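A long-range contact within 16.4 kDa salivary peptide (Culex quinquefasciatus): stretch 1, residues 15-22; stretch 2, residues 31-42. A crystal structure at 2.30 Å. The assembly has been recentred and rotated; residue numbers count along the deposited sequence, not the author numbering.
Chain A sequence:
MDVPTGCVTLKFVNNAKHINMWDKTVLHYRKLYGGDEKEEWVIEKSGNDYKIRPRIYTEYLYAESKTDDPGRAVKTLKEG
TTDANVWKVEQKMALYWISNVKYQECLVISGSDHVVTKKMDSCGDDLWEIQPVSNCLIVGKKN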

# COMPACT_ATOMS: atom_id res chain seq x y z
N ASN A 15 -0.22 -12.05 -8.43
CA ASN A 15 -0.77 -11.36 -9.59
C ASN A 15 0.27 -10.73 -10.50
O ASN A 15 -0.08 -10.35 -11.62
CB ASN A 15 -1.69 -10.21 -9.15
CG ASN A 15 -2.83 -10.66 -8.30
OD1 ASN A 15 -3.07 -11.86 -8.16
ND2 ASN A 15 -3.56 -9.70 -7.75
N ALA A 16 1.49 -10.51 -10.01
CA ALA A 16 2.50 -9.72 -10.70
C ALA A 16 2.04 -8.28 -10.93
O ALA A 16 2.45 -7.63 -11.90
CB ALA A 16 2.90 -10.37 -12.02
N LYS A 17 1.21 -7.75 -10.03
CA LYS A 17 0.66 -6.41 -10.16
C LYS A 17 1.31 -5.46 -9.15
O LYS A 17 1.38 -5.78 -7.96
CB LYS A 17 -0.86 -6.41 -9.96
CG LYS A 17 -1.64 -7.10 -11.07
CD LYS A 17 -1.52 -6.37 -12.41
CE LYS A 17 -2.54 -6.91 -13.41
NZ LYS A 17 -2.73 -5.98 -14.56
N HIS A 18 1.70 -4.30 -9.64
CA HIS A 18 2.20 -3.24 -8.76
C HIS A 18 1.03 -2.35 -8.39
O HIS A 18 0.05 -2.36 -9.07
CB HIS A 18 3.23 -2.37 -9.46
CG HIS A 18 4.51 -3.05 -9.80
ND1 HIS A 18 5.67 -2.75 -9.19
CD2 HIS A 18 4.80 -3.98 -10.71
CE1 HIS A 18 6.62 -3.48 -9.69
NE2 HIS A 18 6.12 -4.22 -10.61
N ILE A 19 1.11 -1.67 -7.26
CA ILE A 19 0.12 -0.67 -6.89
C ILE A 19 0.34 0.57 -7.75
O ILE A 19 1.35 1.26 -7.60
CB ILE A 19 0.22 -0.31 -5.40
CG1 ILE A 19 -0.01 -1.52 -4.51
CG2 ILE A 19 -0.79 0.77 -5.06
CD1 ILE A 19 0.22 -1.19 -3.04
N ASN A 20 -0.61 0.86 -8.64
CA ASN A 20 -0.58 2.09 -9.42
C ASN A 20 -1.65 3.05 -8.89
O ASN A 20 -2.57 2.66 -8.16
CB ASN A 20 -0.81 1.81 -10.91
CG ASN A 20 0.30 0.99 -11.53
OD1 ASN A 20 1.23 0.57 -10.85
ND2 ASN A 20 0.20 0.74 -12.83
N MET A 21 -1.51 4.31 -9.25
CA MET A 21 -2.45 5.35 -8.77
C MET A 21 -2.96 6.18 -9.95
O MET A 21 -2.33 6.18 -11.01
CB MET A 21 -1.75 6.25 -7.75
CG MET A 21 -0.39 6.74 -8.22
SD MET A 21 0.65 7.44 -6.97
CE MET A 21 2.11 7.79 -7.93
N TRP A 22 -4.08 6.86 -9.75
CA TRP A 22 -4.64 7.75 -10.75
C TRP A 22 -3.75 8.98 -10.95
O TRP A 22 -3.03 9.41 -10.04
CB TRP A 22 -6.05 8.19 -10.35
CG TRP A 22 -7.11 7.31 -10.92
CD1 TRP A 22 -7.19 5.95 -10.81
CD2 TRP A 22 -8.24 7.72 -11.68
NE1 TRP A 22 -8.31 5.49 -11.46
CE2 TRP A 22 -8.98 6.55 -12.00
CE3 TRP A 22 -8.72 8.95 -12.13
CZ2 TRP A 22 -10.15 6.59 -12.75
CZ3 TRP A 22 -9.89 8.99 -12.87
CH2 TRP A 22 -10.59 7.81 -13.17
N LYS A 31 -7.25 7.49 -6.25
CA LYS A 31 -7.65 6.11 -6.50
C LYS A 31 -6.47 5.27 -6.97
O LYS A 31 -5.59 5.74 -7.70
CB LYS A 31 -8.78 6.05 -7.53
N LEU A 32 -6.46 4.02 -6.55
CA LEU A 32 -5.40 3.09 -6.88
C LEU A 32 -5.97 1.92 -7.67
O LEU A 32 -7.18 1.67 -7.66
CB LEU A 32 -4.69 2.56 -5.62
CG LEU A 32 -4.29 3.59 -4.55
CD1 LEU A 32 -3.68 2.88 -3.34
CD2 LEU A 32 -3.32 4.57 -5.13
N TYR A 33 -5.08 1.21 -8.35
CA TYR A 33 -5.47 -0.01 -9.04
C TYR A 33 -4.22 -0.85 -9.26
O TYR A 33 -3.10 -0.34 -9.28
CB TYR A 33 -6.18 0.27 -10.37
CG TYR A 33 -5.31 1.01 -11.36
CD1 TYR A 33 -5.24 2.40 -11.33
CD2 TYR A 33 -4.52 0.33 -12.28
CE1 TYR A 33 -4.44 3.09 -12.21
CE2 TYR A 33 -3.71 1.03 -13.18
CZ TYR A 33 -3.68 2.41 -13.13
OH TYR A 33 -2.89 3.12 -13.99
N GLY A 34 -4.44 -2.15 -9.42
CA GLY A 34 -3.39 -3.04 -9.86
C GLY A 34 -3.03 -2.77 -11.31
O GLY A 34 -3.88 -2.93 -12.21
N GLY A 35 -1.79 -2.35 -11.55
CA GLY A 35 -1.31 -2.12 -12.90
C GLY A 35 0.05 -2.77 -13.09
O GLY A 35 0.61 -3.37 -12.17
N ASP A 36 0.59 -2.59 -14.29
CA ASP A 36 1.84 -3.24 -14.67
C ASP A 36 3.03 -2.29 -14.65
O ASP A 36 4.16 -2.74 -14.88
CB ASP A 36 1.69 -3.89 -16.04
CG ASP A 36 0.59 -4.96 -16.05
OD1 ASP A 36 0.36 -5.59 -15.00
OD2 ASP A 36 -0.05 -5.18 -17.11
N GLU A 37 2.83 -1.00 -14.35
CA GLU A 37 3.95 -0.06 -14.28
C GLU A 37 4.60 -0.09 -12.90
O GLU A 37 3.93 -0.26 -11.88
CB GLU A 37 3.48 1.36 -14.61
N LYS A 38 5.92 0.08 -12.88
CA LYS A 38 6.72 -0.02 -11.65
C LYS A 38 6.63 1.27 -10.83
O LYS A 38 7.61 1.97 -10.60
CB LYS A 38 8.17 -0.33 -12.00
CG LYS A 38 8.42 -1.75 -12.47
CD LYS A 38 9.91 -1.99 -12.73
CE LYS A 38 10.30 -3.47 -12.68
NZ LYS A 38 11.78 -3.65 -12.90
N GLU A 39 5.44 1.56 -10.32
CA GLU A 39 5.22 2.77 -9.50
C GLU A 39 6.18 2.80 -8.29
O GLU A 39 6.41 1.78 -7.68
CB GLU A 39 3.75 2.83 -9.09
CG GLU A 39 3.35 4.18 -8.52
CD GLU A 39 3.65 5.37 -9.40
OE1 GLU A 39 4.69 5.99 -9.19
OE2 GLU A 39 2.85 5.66 -10.29
N GLU A 40 6.71 3.97 -7.98
CA GLU A 40 7.65 4.09 -6.84
C GLU A 40 6.90 4.58 -5.60
O GLU A 40 6.15 5.52 -5.71
CB GLU A 40 8.85 4.92 -7.26
CG GLU A 40 9.64 4.22 -8.34
CD GLU A 40 10.60 5.06 -9.15
OE1 GLU A 40 11.27 5.87 -8.57
OE2 GLU A 40 10.66 4.87 -10.35
N TRP A 41 7.10 3.90 -4.47
CA TRP A 41 6.46 4.23 -3.21
C TRP A 41 7.51 4.39 -2.13
O TRP A 41 8.65 3.94 -2.27
CB TRP A 41 5.47 3.14 -2.78
CG TRP A 41 4.32 2.99 -3.69
CD1 TRP A 41 4.28 2.27 -4.85
CD2 TRP A 41 3.03 3.57 -3.52
NE1 TRP A 41 3.03 2.38 -5.42
CE2 TRP A 41 2.25 3.17 -4.62
CE3 TRP A 41 2.46 4.40 -2.55
CZ2 TRP A 41 0.93 3.57 -4.78
CZ3 TRP A 41 1.13 4.79 -2.71
CH2 TRP A 41 0.38 4.37 -3.81
N VAL A 42 7.13 5.02 -1.03
CA VAL A 42 8.04 5.22 0.09
C VAL A 42 7.48 4.56 1.34
O VAL A 42 6.33 4.80 1.72
CB VAL A 42 8.33 6.70 0.33
CG1 VAL A 42 9.32 6.86 1.49
CG2 VAL A 42 8.88 7.32 -0.93
O HOH W 1 4.80 -0.58 -7.23
O HOH W 2 -2.48 6.11 -13.97

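This contact is an antiparallel strand pairing whose second strand runs on into a loop and a further strand, so that one stretch packs against the first both edge to edge and through side chains. The backbone sets the register: His-18 and Gly-35 exchange two hydrogen bonds (His-18 N to Gly-35 O 2.9 Å, Gly-35 N to His-18 O 3.1 Å), Asn-20 and Tyr-33 repeat the pattern (Asn-20 N to Tyr-33 O 2.8 Å, Tyr-33 N to Asn-20 O 2.9 Å), and Trp-22 N adds a bond to Lys-31 O at 2.8 Å.

Side chains then sort by face. With Ile-19 and Met-21 lies Leu-32, whose CD2 sits 3.5 Å from Met-21 CB. Trp-41 joins this cluster: its NE1 donates to Ile-19 O at 3.0 Å while its CZ2 lies 3.3 Å from Ile-19 CG2, so one indole serves both polar and apolar needs.

On the face of His-18 and Asn-20, rings receive C-H groups: Lys-38 CA lies over the imidazole of His-18, and Asn-20 CB over the ring of Tyr-33. Gly-35 has no side chain, and a CB there would point to this same face. A salt bridge between Lys-17 NZ and Asp-36 OD1, 3.1 Å, links the exposed Asp-36 to the first stretch.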